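Long-range contacts in tRNA modification GTPase MnmE (Chlorobium tepidum, PDB 3GEE), which binds guanine nucleotide and a folate, and probably hydrolyses GTP while helping to add a carboxymethylaminomethyl group to the wobble uridine of certain tRNAs: residues H16-A20 / G119-A123; A31-G37 / E94-T100. All coordinates share one frame; numbering follows the deposited sequence.

Contact 1. Residues H16-A20 / G119-A123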
loop_
_atom_site.group_PDB
_atom_site.type_symbol
_atom_site.label_atom_id
_atom_site.label_comp_id
_atom_site.label_asym_id
_atom_site.label_seq_id
_atom_site.Cartn_x
_atom_site.Cartn_y
_atom_site.Cartn_z
ATOM N N HIS A 16 6.192 21.926 14.165
ATOM C CA HIS A 16 5.881 22.413 12.823
ATOM C C HIS A 16 4.809 21.521 12.185
ATOM O O HIS A 16 4.855 20.296 12.336
ATOM C CB HIS A 16 7.140 22.425 11.950
ATOM C CG HIS A 16 7.013 23.263 10.715
ATOM N ND1 HIS A 16 6.159 22.944 9.680
ATOM C CD2 HIS A 16 7.636 24.409 10.348
ATOM C CE1 HIS A 16 6.253 23.862 8.736
ATOM N NE2 HIS A 16 7.145 24.761 9.115
ATOM N N PRO A 17 3.822 22.124 11.494
ATOM C CA PRO A 17 2.873 21.269 10.780
ATOM C C PRO A 17 3.606 20.394 9.771
ATOM O O PRO A 17 4.423 20.891 8.989
ATOM C CB PRO A 17 1.945 22.264 10.072
ATOM C CG PRO A 17 2.690 23.560 10.075
ATOM C CD PRO A 17 3.505 23.553 11.326
ATOM N N ILE A 18 3.342 19.095 9.827
ATOM C CA ILE A 18 3.977 18.140 8.934
ATOM C C ILE A 18 2.917 17.267 8.293
ATOM O O ILE A 18 1.896 16.973 8.916
ATOM C CB ILE A 18 5.012 17.253 9.667
ATOM C CG1 ILE A 18 4.388 16.586 10.895
ATOM C CG2 ILE A 18 6.235 18.068 10.057
ATOM C CD1 ILE A 18 5.302 15.621 11.607
ATOM N N ALA A 19 3.163 16.862 7.048
ATOM C CA ALA A 19 2.245 16.007 6.299
ATOM C C ALA A 19 2.981 14.778 5.770
ATOM O O ALA A 19 4.200 14.818 5.585
ATOM C CB ALA A 19 1.624 16.784 5.152
ATOM N N ALA A 20 2.235 13.699 5.528
ATOM C CA ALA A 20 2.782 12.444 5.030
ATOM C C ALA A 20 1.686 11.492 4.571
ATOM O O ALA A 20 0.603 11.448 5.157
ATOM C CB ALA A 20 3.614 11.777 6.096
ATOM N N GLY A 119 1.124 25.100 3.751
ATOM C CA GLY A 119 1.640 25.251 5.106
ATOM C C GLY A 119 2.519 24.137 5.635
ATOM O O GLY A 119 3.516 24.406 6.310
ATOM N N CYS A 120 2.146 22.891 5.345
ATOM C CA CYS A 120 2.842 21.725 5.891
ATOM C C CYS A 120 4.227 21.509 5.295
ATOM O O CYS A 120 4.490 21.898 4.160
ATOM C CB CYS A 120 2.016 20.468 5.660
ATOM S SG CYS A 120 0.618 20.261 6.758
ATOM N N ARG A 121 5.110 20.890 6.074
ATOM C CA ARG A 121 6.372 20.384 5.548
ATOM C C ARG A 121 6.274 18.861 5.486
ATOM O O ARG A 121 5.412 18.272 6.143
ATOM C CB ARG A 121 7.551 20.817 6.421
ATOM C CG ARG A 121 7.941 19.804 7.467
ATOM C CD ARG A 121 9.426 19.810 7.712
ATOM N NE ARG A 121 9.772 20.544 8.923
ATOM C CZ ARG A 121 9.777 20.012 10.144
ATOM N NH1 ARG A 121 9.444 18.732 10.321
ATOM N NH2 ARG A 121 10.117 20.764 11.188
ATOM N N LEU A 122 7.131 18.218 4.696
ATOM C CA LEU A 122 7.109 16.761 4.608
ATOM C C LEU A 122 7.690 16.202 5.893
ATOM O O LEU A 122 8.682 16.712 6.402
ATOM C CB LEU A 122 7.883 16.274 3.374
ATOM C CG LEU A 122 7.690 14.882 2.746
ATOM C CD1 LEU A 122 8.624 13.862 3.356
ATOM C CD2 LEU A 122 6.253 14.401 2.808
ATOM N N ALA A 123 7.047 15.174 6.431
ATOM C CA ALA A 123 7.465 14.580 7.694
ATOM C C ALA A 123 8.783 13.831 7.556
ATOM O O ALA A 123 9.010 13.134 6.570
ATOM C CB ALA A 123 6.386 13.650 8.219
#
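The methyl of Ala-19 rests on Cys-120, CB to CB 3.7 Å, on the side of the sheet covered by helix 105-117, where Leu-112 and Met-115 also touch Ala-19. On the side of helix 127-134, Ala-20 CB meets Ala-123 CB at 4.0 Å, and Phe-128 of that helix packs on both. Ile-18, which touches the same helix, points to the other face from Ala-19 and lies beside Arg-121; its CG2 is 3.6 Å from Arg-121 CG and still nearer NH1, so both the chain and the guanidinium run along the isoleucine. The backbones pair in parallel register, Ile-18 with Arg-121 and Ala-19 with Leu-122. Three hydrogen bonds demonstrate this: Arg-121 N to Pro-17 O at 3.0 Å, Ala-19 N to Arg-121 O at 2.8 Å, and Ala-123 N to Ala-19 O at 3.0 Å. Strand 121-122, reached from strand 96-102 through helix 105-117 in a beta-alpha-beta crossover, thereby joins the end of the sheet of the TrmE N-terminal domain. At the polar edge, Pro-17 O is gripped twice: His-16 ND1 reaches it at 2.8 Å from the opposite face of the carbonyl plane to Arg-121 N. With CG turned opposite the backbone N (chi1 -163°), the imidazole folds back toward residues 119-121. There CB of His-16 covers one face of the Arg-121 guanidinium, whose plane is 28° from that of the ring.

Contact 2. Residues A31-G37 / E94-T100; sequences AIVRISG and EQMVEFT. With FON (N-{[4-({[(6R)-2-amino-5-formyl-4-oxo-1,4,5,6,7,8-hexahydropteridin-6-yl]methyl}amino)phenyl]carbonyl}-L-glutamic acid), chain C; FON (N-{[4-({[(6R)-2-amino-5-formyl-4-oxo-1,4,5,6,7,8-hexahydropteridin-6-yl]methyl}amino)phenyl]carbonyl}-L-glutamic acid), chain B.
Ile-35 and Val-97 form the tightly packed side of this strand pair, lying alongside each other with Ile-35 CG1 3.6 Å from Val-97 CG1. Val-33 and Phe-99 point to the same face, where Val-97 CG2 sits over the rim of the Phe-99 ring and helices 40-47 and 105-117 close the layer. The strands are antiparallel, axes 160° apart, their register fixed by Val-33 N to Phe-99 O (2.8 Å), Ile-35 N to Val-97 O (3.1 Å) and Gly-37 N to Gln-95 O (3.0 Å); the return bonds of the first two pairs are weak. On the other face, buried and partly polar, the grip is looser between Arg-34 and Glu-98: they extend the same way, but their salt bridge is long, Arg-34 NE to Glu-98 OE2 3.6 Å, with that oxygen near the guanidinium plane. Beyond lies a folate: its NA2 donates to Glu-98 OE1 at 2.6 Å, whereas Arg-34 NH2 reaches its O4 only weakly. At the strand end, Ser-36 OG, held opposite the backbone N (chi1 179°), donates to Glu-94 OE2, while Glu-94 OE1 accepts from Gly-15 N. An alanine in place of Glu-94 would probably leave Gly-15 N without its acceptor and Ser-36 OG with Thr-92 OG1 but no carboxylate. Ile-32 packs on Ile-32 of the second subunit, and Thr-100 O approaches the other folate, consistent with the paired folate sites of the MnmE N-terminal domain dimer.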
loop_
_atom_site.group_PDB
_atom_site.type_symbol
_atom_site.label_atom_id
_atom_site.label_comp_id
_atom_site.label_asym_id
_atom_site.label_seq_id
_atom_site.Cartn_x
_atom_site.Cartn_y
_atom_site.Cartn_z
ATOM N N ALA A 31 -6.590 5.697 0.670
ATOM C CA ALA A 31 -5.305 6.077 1.236
ATOM C C ALA A 31 -5.535 7.131 2.321
ATOM O O ALA A 31 -6.575 7.788 2.335
ATOM C CB ALA A 31 -4.420 6.636 0.157
ATOM N N ILE A 32 -4.558 7.303 3.209
ATOM C CA ILE A 32 -4.629 8.302 4.269
ATOM C C ILE A 32 -3.436 9.258 4.203
ATOM O O ILE A 32 -2.287 8.839 4.381
ATOM C CB ILE A 32 -4.614 7.646 5.672
ATOM C CG1 ILE A 32 -5.784 6.683 5.850
ATOM C CG2 ILE A 32 -4.610 8.708 6.773
ATOM C CD1 ILE A 32 -5.568 5.699 6.982
ATOM N N VAL A 33 -3.701 10.535 3.950
ATOM C CA VAL A 33 -2.697 11.567 4.180
ATOM C C VAL A 33 -2.948 12.107 5.582
ATOM O O VAL A 33 -4.070 12.546 5.881
ATOM C CB VAL A 33 -2.776 12.716 3.152
ATOM C CG1 VAL A 33 -1.806 13.826 3.526
ATOM C CG2 VAL A 33 -2.476 12.206 1.742
ATOM N N ARG A 34 -1.933 12.058 6.449
ATOM C CA ARG A 34 -2.104 12.569 7.819
ATOM C C ARG A 34 -1.191 13.739 8.161
ATOM O O ARG A 34 0.028 13.657 8.022
ATOM C CB ARG A 34 -2.042 11.453 8.882
ATOM C CG ARG A 34 -0.751 10.673 8.962
ATOM C CD ARG A 34 -0.289 10.531 10.408
ATOM N NE ARG A 34 -0.921 9.446 11.158
ATOM C CZ ARG A 34 -0.249 8.505 11.821
ATOM N NH1 ARG A 34 1.077 8.490 11.829
ATOM N NH2 ARG A 34 -0.907 7.572 12.485
ATOM N N ILE A 35 -1.798 14.842 8.592
ATOM C CA ILE A 35 -1.046 16.041 8.958
ATOM C C ILE A 35 -1.180 16.351 10.447
ATOM O O ILE A 35 -2.210 16.062 11.050
ATOM C CB ILE A 35 -1.438 17.250 8.087
ATOM C CG1 ILE A 35 -2.746 17.881 8.555
ATOM C CG2 ILE A 35 -1.583 16.817 6.642
ATOM C CD1 ILE A 35 -3.002 19.284 7.975
ATOM N N SER A 36 -0.128 16.916 11.033
ATOM C CA SER A 36 -0.078 17.153 12.472
ATOM C C SER A 36 0.783 18.360 12.807
ATOM O O SER A 36 1.681 18.716 12.049
ATOM C CB SER A 36 0.454 15.917 13.203
ATOM O OG SER A 36 0.524 16.136 14.605
ATOM N N GLY A 37 0.500 18.992 13.942
ATOM C CA GLY A 37 1.275 20.142 14.386
ATOM C C GLY A 37 0.495 21.428 14.551
ATOM O O GLY A 37 -0.727 21.452 14.431
ATOM N N GLU A 94 -0.944 16.068 19.606
ATOM C CA GLU A 94 -1.162 17.434 19.176
ATOM C C GLU A 94 -2.312 17.463 18.192
ATOM O O GLU A 94 -2.948 16.445 17.912
ATOM C CB GLU A 94 0.054 18.044 18.477
ATOM C CG GLU A 94 1.370 17.307 18.565
ATOM C CD GLU A 94 2.297 17.709 17.427
ATOM O OE1 GLU A 94 3.387 18.278 17.691
ATOM O OE2 GLU A 94 1.910 17.471 16.261
ATOM N N GLN A 95 -2.543 18.648 17.643
ATOM C CA GLN A 95 -3.616 18.883 16.704
ATOM C C GLN A 95 -3.342 18.178 15.383
ATOM O O GLN A 95 -2.338 18.444 14.716
ATOM C CB GLN A 95 -3.748 20.384 16.482
ATOM C CG GLN A 95 -4.988 20.801 15.748
ATOM C CD GLN A 95 -5.362 22.226 16.061
ATOM O OE1 GLN A 95 -5.097 23.137 15.272
ATOM N NE2 GLN A 95 -5.971 22.438 17.230
ATOM N N MET A 96 -4.235 17.281 14.996
ATOM C CA MET A 96 -4.105 16.659 13.692
ATOM C C MET A 96 -5.419 16.395 12.993
ATOM O O MET A 96 -6.444 16.145 13.632
ATOM C CB MET A 96 -3.243 15.389 13.753
ATOM C CG MET A 96 -3.547 14.412 14.868
ATOM S SD MET A 96 -2.188 13.226 15.024
ATOM C CE MET A 96 -2.471 12.163 13.599
ATOM N N VAL A 97 -5.374 16.486 11.668
ATOM C CA VAL A 97 -6.458 16.007 10.820
ATOM C C VAL A 97 -5.903 14.931 9.900
ATOM O O VAL A 97 -4.728 14.970 9.542
ATOM C CB VAL A 97 -7.164 17.153 10.049
ATOM C CG1 VAL A 97 -6.182 18.215 9.635
ATOM C CG2 VAL A 97 -7.936 16.627 8.851
ATOM N N GLU A 98 -6.743 13.951 9.571
ATOM C CA GLU A 98 -6.364 12.835 8.710
ATOM C C GLU A 98 -7.344 12.710 7.553
ATOM O O GLU A 98 -8.491 12.267 7.726
ATOM C CB GLU A 98 -6.352 11.518 9.485
ATOM C CG GLU A 98 -5.298 11.405 10.561
ATOM C CD GLU A 98 -5.315 10.053 11.249
ATOM O OE1 GLU A 98 -6.277 9.279 11.027
ATOM O OE2 GLU A 98 -4.362 9.764 12.013
ATOM N N PHE A 99 -6.893 13.103 6.369
ATOM C CA PHE A 99 -7.693 12.933 5.174
ATOM C C PHE A 99 -7.534 11.505 4.686
ATOM O O PHE A 99 -6.416 11.040 4.474
ATOM C CB PHE A 99 -7.240 13.910 4.099
ATOM C CG PHE A 99 -7.342 15.339 4.511
ATOM C CD1 PHE A 99 -8.539 16.034 4.361
ATOM C CD2 PHE A 99 -6.251 15.994 5.057
ATOM C CE1 PHE A 99 -8.646 17.360 4.743
ATOM C CE2 PHE A 99 -6.351 17.322 5.448
ATOM C CZ PHE A 99 -7.550 18.005 5.286
ATOM N N THR A 100 -8.636 10.785 4.542
ATOM C CA THR A 100 -8.545 9.526 3.843
ATOM C C THR A 100 -9.237 9.707 2.501
ATOM O O THR A 100 -10.425 10.023 2.447
ATOM C CB THR A 100 -9.062 8.301 4.650
ATOM O OG1 THR A 100 -10.182 7.713 3.987
ATOM C CG2 THR A 100 -9.405 8.670 6.088
HETATM N N1 FON C . -6.246 5.286 13.101
HETATM C C2 FON C . -6.234 6.598 12.793
HETATM N NA2 FON C . -7.234 7.100 12.022
HETATM N N3 FON C . -5.255 7.435 13.227
HETATM C C4 FON C . -4.229 7.011 13.997
HETATM O O4 FON C . -3.363 7.835 14.362
HETATM C C4A FON C . -4.187 5.563 14.354
HETATM N N5 FON C . -3.257 4.888 15.153
HETATM C C6 FON C . -3.932 3.911 16.027
HETATM C C7 FON C . -4.297 2.805 15.044
HETATM N N8 FON C . -5.296 3.386 14.157
HETATM C C8A FON C . -5.290 4.716 13.852
HETATM C C9 FON C . -3.124 3.412 17.228
HETATM N N10 FON C . -2.570 4.499 18.022
HETATM C C11 FON C . -4.479 7.658 19.976
HETATM C C12 FON C . -3.698 6.732 20.666
HETATM C C13 FON C . -3.071 5.683 19.997
HETATM C C14 FON C . -3.229 5.531 18.622
HETATM C C15 FON C . -4.001 6.471 17.923
HETATM C C16 FON C . -4.631 7.524 18.592
HETATM C C FON C . -5.129 8.776 20.754
HETATM O O FON C . -5.907 9.533 20.194
HETATM N N FON C . -4.802 8.906 22.047
HETATM C CA FON C . -5.671 9.314 23.147
HETATM C CB FON C . -6.790 8.299 23.408
HETATM C CG FON C . -7.884 8.805 24.354
HETATM C CD FON C . -9.254 8.306 23.932
HETATM O OE1 FON C . -9.842 8.897 22.996
HETATM O OE2 FON C . -9.757 7.325 24.533
HETATM C CT FON C . -4.845 9.497 24.393
HETATM O O1 FON C . -5.023 10.517 25.101
HETATM O O2 FON C . -4.001 8.615 24.676
HETATM C CP1 FON C . -2.012 5.099 15.090
HETATM O O3 FON C . -1.249 4.211 14.751
HETATM N N1 FON B . -12.732 7.970 3.601
HETATM C C2 FON B . -13.304 7.049 4.402
HETATM N NA2 FON B . -12.898 6.962 5.696
HETATM N N3 FON B . -14.272 6.204 3.959
HETATM C C4 FON B . -14.728 6.230 2.687
HETATM O O4 FON B . -15.621 5.425 2.345
HETATM C C4A FON B . -14.117 7.222 1.755
HETATM N N5 FON B . -14.430 7.466 0.413
HETATM C C6 FON B . -14.428 8.913 0.131
HETATM C C7 FON B . -12.938 9.233 0.124
HETATM N N8 FON B . -12.491 9.038 1.497
HETATM C C8A FON B . -13.075 8.112 2.311
HETATM C C9 FON B . -15.147 9.350 -1.148
HETATM N N10 FON B . -16.501 8.822 -1.238
HETATM C C11 FON B . -19.751 9.266 1.348
HETATM C C12 FON B . -19.806 9.685 0.020
HETATM C C13 FON B . -18.710 9.531 -0.827
HETATM C C14 FON B . -17.529 8.968 -0.354
HETATM C C15 FON B . -17.476 8.530 0.979
HETATM C C16 FON B . -18.573 8.683 1.830
HETATM C C FON B . -20.970 9.454 2.215
HETATM O O FON B . -20.912 9.200 3.409
HETATM N N FON B . -22.094 9.881 1.625
HETATM C CA FON B . -23.102 10.784 2.175
HETATM C CB FON B . -22.548 12.193 2.412
HETATM C CG FON B . -23.469 13.095 3.240
HETATM C CD FON B . -22.674 13.995 4.167
HETATM O OE1 FON B . -22.243 13.514 5.242
HETATM O OE2 FON B . -22.478 15.190 3.836
HETATM C CT FON B . -24.280 10.846 1.239
HETATM O O1 FON B . -25.440 10.760 1.709
HETATM O O2 FON B . -24.053 10.980 0.014
HETATM C CP1 FON B . -14.655 6.543 -0.421
HETATM O O3 FON B . -13.932 6.392 -1.391
#

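Overall arrangement
Starting from the N terminus, the chain lays down residues 16-20, turns back through residues 31-37, runs through helix 40-47 and the strands 48-50, 64-71 and 76-85, and returns at residues 94-100 to close contact 2. Helix 105-117 then carries it to residues 119-123, which close contact 1. The smaller loop thus lies wholly within the larger, and the two do not cross. Strands 18-21 and 30-36 are antiparallel neighbours: Ile-18 N is 2.8 Å from Ser-36 O and Ala-20 O 2.9 Å from Arg-34 N, both probable hydrogen bonds. Together the contacts join four strands of one sheet, from 96-102 through 30-36 and 18-21 to 121-122, their centres 10 Å apart.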